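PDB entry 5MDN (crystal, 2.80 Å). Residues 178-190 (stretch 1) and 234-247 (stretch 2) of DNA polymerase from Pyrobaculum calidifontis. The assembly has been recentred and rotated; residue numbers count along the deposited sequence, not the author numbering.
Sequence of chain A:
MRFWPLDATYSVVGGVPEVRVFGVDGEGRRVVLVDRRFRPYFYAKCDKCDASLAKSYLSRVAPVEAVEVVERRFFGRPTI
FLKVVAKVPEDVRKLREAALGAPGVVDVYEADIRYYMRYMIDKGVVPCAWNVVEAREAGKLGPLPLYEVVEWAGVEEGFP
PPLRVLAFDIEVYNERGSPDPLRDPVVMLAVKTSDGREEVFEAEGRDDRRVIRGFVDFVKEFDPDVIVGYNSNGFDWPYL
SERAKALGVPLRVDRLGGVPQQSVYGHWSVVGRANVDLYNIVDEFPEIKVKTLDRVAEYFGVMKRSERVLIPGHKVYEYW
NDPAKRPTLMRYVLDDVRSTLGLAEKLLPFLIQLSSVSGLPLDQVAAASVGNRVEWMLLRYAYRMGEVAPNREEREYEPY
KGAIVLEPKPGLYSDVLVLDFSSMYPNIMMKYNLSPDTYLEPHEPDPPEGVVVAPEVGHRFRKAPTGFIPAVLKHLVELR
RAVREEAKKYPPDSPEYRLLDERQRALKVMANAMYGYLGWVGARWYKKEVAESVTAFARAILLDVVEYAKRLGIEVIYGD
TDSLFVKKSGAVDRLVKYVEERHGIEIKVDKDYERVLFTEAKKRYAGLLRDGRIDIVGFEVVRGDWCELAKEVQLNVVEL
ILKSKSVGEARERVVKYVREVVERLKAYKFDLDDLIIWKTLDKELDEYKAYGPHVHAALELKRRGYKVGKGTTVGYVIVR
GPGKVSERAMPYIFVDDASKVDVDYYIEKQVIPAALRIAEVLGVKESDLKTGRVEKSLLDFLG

Stretch 1, residues 178-190: SPDPLRDPVVMLA
Stretch 2 234-247: GFDWPYLSERAKAL

Residues 178-185 form a proline-rich loop that wraps over one side of the helix 234-247 and then enters a strand, 186-190. Strand and helix axes approach to 11.4 Å, with 126° between their N-to-C directions. The closest CA approaches come from the loop: the CA of Pro181 lies 4.8 Å from the CA of Arg243, and the CA of Leu182 lies 5.8 Å from that of Ala246. Together the stretches bury 630 Å².

The loop is folded on itself. Pro179 (-72/166) and Asp180 (-128/126) are extended, whereas Pro181 (-67/-13) and Leu182 (-69/-31) turn, and Asp184 N donates to Asp180 O at 3.0 Å. Asp184 (chi1 m) adds a weak bond from Asp180 N to its OD1, 3.3 Å. The helix has a wider pi-type turn at 234-236 and a kink at Pro238, whose nitrogen carries no hydrogen for the preceding turn; regular i to i+4 bonds follow, including Arg243 N to Tyr239 O at 2.7 Å.

Tyr239 (chi1 t, chi2 -89°) is the main bump. Its CA-to-CB bond points sideways, but the ring reaches into a first hollow of the folded loop, where its OH donates to Asp184 O at 2.8 Å. Pro181 covers one face of the ring, its CB 4.1 Å from the centroid and 13° off the normal, a CH-pi contact made by a compact proline ring, puckered C-gamma endo, which sets its CB over the aromatic face. Val186 (chi1 t) meets the ring edge, CG2 to Tyr239 CE1 at 4.0 Å. Pro179 CG packs 3.9 Å from Tyr239 CE2 and also touches the edge of Phe235 (chi1 t), 3.8 Å from its CZ.

One turn later, Arg243 (t, p, t, chi4 172°) bends at chi2 and then runs on, straight, into the curve of the backbone from Pro181 to Pro185. Its NH1 donates to Pro181 O at 2.7 Å with an N-H...O angle of 166°, an acceptor near the guanidinium plane. Asp184 O and Pro185 CA lie over one face; Pro185 CA is 3.4 Å from Arg243 NH2. The long arginine thus fills a hollow adjoining that of Tyr239 while its charged end meets backbone carbonyl oxygen, and NE and NH2 are satisfied elsewhere in the structure.

Small or apolar residues complete the fit. The CA-to-CB bond of Ala246 points toward the turn, its CB 3.9 Å from Pro181 O; Leu182 (m, t) brings CD2 within 4.5 Å of that CB. At the strand, Leu240 (m, t) places CD2 4.0 Å from Val186 CG2 and 4.1 Å from Leu189 CD1, forming a buried apolar patch.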

# COMPACT_ATOMS: atom_id res chain seq x y z
N SER A 178 13.67 -20.78 6.58
CA SER A 178 13.93 -19.39 6.23
C SER A 178 15.43 -19.19 6.04
O SER A 178 16.20 -19.49 6.96
CB SER A 178 13.41 -18.45 7.30
OG SER A 178 12.02 -18.67 7.54
N PRO A 179 15.88 -18.71 4.89
CA PRO A 179 17.32 -18.67 4.61
C PRO A 179 18.03 -17.60 5.44
O PRO A 179 17.43 -16.71 6.04
CB PRO A 179 17.39 -18.34 3.12
CG PRO A 179 16.12 -17.61 2.84
CD PRO A 179 15.08 -18.17 3.77
N ASP A 180 19.36 -17.72 5.45
CA ASP A 180 20.24 -16.80 6.15
C ASP A 180 21.29 -16.31 5.16
O ASP A 180 21.99 -17.14 4.55
CB ASP A 180 20.89 -17.46 7.37
CG ASP A 180 22.12 -16.73 7.85
OD1 ASP A 180 22.02 -15.52 8.18
OD2 ASP A 180 23.20 -17.35 7.91
N PRO A 181 21.45 -15.00 4.98
CA PRO A 181 22.39 -14.50 3.96
C PRO A 181 23.85 -14.79 4.25
O PRO A 181 24.68 -14.63 3.35
CB PRO A 181 22.11 -12.99 3.94
CG PRO A 181 21.59 -12.70 5.31
CD PRO A 181 20.78 -13.90 5.70
N LEU A 182 24.21 -15.21 5.47
CA LEU A 182 25.62 -15.44 5.77
C LEU A 182 26.20 -16.64 5.03
O LEU A 182 27.39 -16.64 4.72
CB LEU A 182 25.80 -15.58 7.28
CG LEU A 182 25.47 -14.31 8.06
CD1 LEU A 182 25.40 -14.60 9.55
CD2 LEU A 182 26.50 -13.24 7.76
N ARG A 183 25.39 -17.67 4.75
CA ARG A 183 25.89 -18.84 4.02
C ARG A 183 24.98 -19.26 2.87
O ARG A 183 25.48 -19.74 1.85
CB ARG A 183 26.12 -20.03 4.97
CG ARG A 183 25.19 -20.13 6.16
CD ARG A 183 25.88 -20.81 7.34
NE ARG A 183 26.54 -22.07 6.99
CZ ARG A 183 27.20 -22.84 7.85
NH1 ARG A 183 27.28 -22.49 9.13
NH2 ARG A 183 27.77 -23.97 7.44
N ASP A 184 23.67 -19.10 3.00
CA ASP A 184 22.76 -19.57 1.95
C ASP A 184 22.85 -18.67 0.73
O ASP A 184 22.61 -17.46 0.83
CB ASP A 184 21.32 -19.61 2.46
CG ASP A 184 21.17 -20.46 3.71
OD1 ASP A 184 21.65 -20.03 4.78
OD2 ASP A 184 20.56 -21.54 3.62
N PRO A 185 23.20 -19.21 -0.44
CA PRO A 185 23.48 -18.36 -1.61
C PRO A 185 22.23 -18.00 -2.41
O PRO A 185 21.20 -18.68 -2.37
CB PRO A 185 24.41 -19.25 -2.44
CG PRO A 185 23.93 -20.63 -2.16
CD PRO A 185 23.51 -20.62 -0.70
N VAL A 186 22.35 -16.90 -3.14
CA VAL A 186 21.33 -16.50 -4.12
C VAL A 186 21.46 -17.42 -5.33
O VAL A 186 22.41 -17.32 -6.10
CB VAL A 186 21.48 -15.03 -4.52
CG1 VAL A 186 20.52 -14.69 -5.65
CG2 VAL A 186 21.23 -14.12 -3.32
N VAL A 187 20.49 -18.33 -5.49
CA VAL A 187 20.61 -19.40 -6.47
C VAL A 187 20.35 -18.88 -7.89
O VAL A 187 21.11 -19.16 -8.82
CB VAL A 187 19.67 -20.56 -6.10
CG1 VAL A 187 18.98 -21.13 -7.33
CG2 VAL A 187 20.45 -21.65 -5.37
N MET A 188 19.27 -18.11 -8.07
CA MET A 188 18.92 -17.58 -9.37
C MET A 188 18.43 -16.14 -9.23
O MET A 188 17.86 -15.76 -8.20
CB MET A 188 17.83 -18.42 -10.06
CG MET A 188 18.35 -19.61 -10.85
SD MET A 188 17.00 -20.51 -11.65
CE MET A 188 17.91 -21.56 -12.78
N LEU A 189 18.67 -15.35 -10.27
CA LEU A 189 18.19 -13.97 -10.31
C LEU A 189 17.89 -13.62 -11.76
O LEU A 189 18.82 -13.54 -12.58
CB LEU A 189 19.23 -13.01 -9.71
CG LEU A 189 18.82 -11.56 -9.42
CD1 LEU A 189 19.68 -10.99 -8.30
CD2 LEU A 189 18.91 -10.69 -10.66
N ALA A 190 16.62 -13.42 -12.07
CA ALA A 190 16.21 -13.02 -13.41
C ALA A 190 15.95 -11.52 -13.46
O ALA A 190 15.58 -10.90 -12.46
CB ALA A 190 14.96 -13.77 -13.86
N GLY A 234 10.45 -6.17 1.06
CA GLY A 234 10.28 -7.09 2.17
C GLY A 234 11.39 -8.13 2.28
O GLY A 234 11.89 -8.38 3.38
N PHE A 235 11.78 -8.73 1.16
CA PHE A 235 12.76 -9.81 1.17
C PHE A 235 13.97 -9.51 0.29
O PHE A 235 15.10 -9.54 0.78
CB PHE A 235 12.10 -11.13 0.75
CG PHE A 235 13.01 -12.33 0.90
CD1 PHE A 235 13.84 -12.72 -0.14
CD2 PHE A 235 13.02 -13.06 2.07
CE1 PHE A 235 14.67 -13.82 -0.01
CE2 PHE A 235 13.85 -14.17 2.21
CZ PHE A 235 14.67 -14.54 1.17
N ASP A 236 13.76 -9.26 -1.00
CA ASP A 236 14.85 -9.27 -1.97
C ASP A 236 15.96 -8.30 -1.59
O ASP A 236 17.12 -8.70 -1.42
CB ASP A 236 14.31 -8.96 -3.37
CG ASP A 236 13.40 -10.05 -3.90
OD1 ASP A 236 13.11 -11.01 -3.15
OD2 ASP A 236 12.97 -9.96 -5.07
N TRP A 237 15.63 -7.01 -1.47
CA TRP A 237 16.66 -6.03 -1.14
C TRP A 237 17.33 -6.29 0.20
O TRP A 237 18.57 -6.25 0.26
CB TRP A 237 16.08 -4.61 -1.21
CG TRP A 237 15.88 -4.09 -2.61
CD1 TRP A 237 14.73 -3.59 -3.14
CD2 TRP A 237 16.87 -4.03 -3.65
NE1 TRP A 237 14.94 -3.22 -4.45
CE2 TRP A 237 16.24 -3.48 -4.78
CE3 TRP A 237 18.22 -4.38 -3.73
CZ2 TRP A 237 16.92 -3.27 -5.98
CZ3 TRP A 237 18.89 -4.17 -4.92
CH2 TRP A 237 18.24 -3.63 -6.03
N PRO A 238 16.60 -6.54 1.30
CA PRO A 238 17.31 -6.88 2.55
C PRO A 238 18.22 -8.09 2.43
O PRO A 238 19.27 -8.12 3.07
CB PRO A 238 16.16 -7.15 3.54
CG PRO A 238 15.01 -6.40 3.00
CD PRO A 238 15.15 -6.40 1.51
N TYR A 239 17.85 -9.08 1.62
CA TYR A 239 18.70 -10.26 1.47
C TYR A 239 19.94 -9.95 0.64
O TYR A 239 21.07 -10.25 1.06
CB TYR A 239 17.91 -11.41 0.84
CG TYR A 239 18.53 -12.75 1.12
CD1 TYR A 239 19.50 -13.28 0.27
CD2 TYR A 239 18.17 -13.49 2.24
CE1 TYR A 239 20.08 -14.51 0.53
CE2 TYR A 239 18.74 -14.71 2.51
CZ TYR A 239 19.69 -15.22 1.65
OH TYR A 239 20.26 -16.45 1.91
N LEU A 240 19.76 -9.35 -0.54
CA LEU A 240 20.90 -9.02 -1.39
C LEU A 240 21.85 -8.05 -0.69
O LEU A 240 23.07 -8.14 -0.85
CB LEU A 240 20.43 -8.45 -2.72
CG LEU A 240 19.76 -9.44 -3.68
CD1 LEU A 240 18.91 -8.70 -4.70
CD2 LEU A 240 20.81 -10.30 -4.37
N SER A 241 21.30 -7.10 0.08
CA SER A 241 22.14 -6.17 0.82
C SER A 241 23.06 -6.91 1.79
O SER A 241 24.27 -6.68 1.81
CB SER A 241 21.27 -5.17 1.58
OG SER A 241 22.04 -4.38 2.47
N GLU A 242 22.49 -7.80 2.60
CA GLU A 242 23.29 -8.53 3.58
C GLU A 242 24.09 -9.66 2.94
O GLU A 242 25.15 -10.03 3.46
CB GLU A 242 22.39 -9.07 4.69
CG GLU A 242 21.72 -7.97 5.51
CD GLU A 242 20.71 -8.50 6.50
OE1 GLU A 242 20.97 -9.56 7.11
OE2 GLU A 242 19.65 -7.86 6.67
N ARG A 243 23.61 -10.23 1.83
CA ARG A 243 24.38 -11.24 1.12
C ARG A 243 25.61 -10.62 0.45
O ARG A 243 26.69 -11.21 0.47
CB ARG A 243 23.51 -11.96 0.09
CG ARG A 243 24.21 -13.09 -0.64
CD ARG A 243 24.65 -14.18 0.32
NE ARG A 243 25.32 -15.30 -0.35
CZ ARG A 243 25.92 -16.30 0.29
NH1 ARG A 243 25.93 -16.32 1.62
NH2 ARG A 243 26.50 -17.27 -0.39
N ALA A 244 25.45 -9.45 -0.16
CA ALA A 244 26.56 -8.80 -0.84
C ALA A 244 27.68 -8.43 0.13
O ALA A 244 28.85 -8.38 -0.26
CB ALA A 244 26.08 -7.56 -1.59
N LYS A 245 27.33 -8.17 1.39
CA LYS A 245 28.35 -7.90 2.40
C LYS A 245 29.13 -9.17 2.73
O LYS A 245 30.37 -9.15 2.81
CB LYS A 245 27.70 -7.33 3.65
CG LYS A 245 27.07 -5.96 3.47
CD LYS A 245 26.58 -5.40 4.80
CE LYS A 245 25.75 -4.14 4.63
NZ LYS A 245 26.54 -3.03 4.03
N ALA A 246 28.42 -10.28 2.94
CA ALA A 246 29.07 -11.53 3.32
C ALA A 246 30.04 -12.03 2.25
O ALA A 246 31.09 -12.59 2.56
CB ALA A 246 28.01 -12.60 3.62
N LEU A 247 29.70 -11.82 0.97
CA LEU A 247 30.57 -12.24 -0.12
C LEU A 247 31.62 -11.20 -0.49
O LEU A 247 32.53 -11.51 -1.26
CB LEU A 247 29.74 -12.57 -1.36
CG LEU A 247 28.62 -13.60 -1.19
CD1 LEU A 247 28.08 -14.02 -2.54
CD2 LEU A 247 29.11 -14.82 -0.40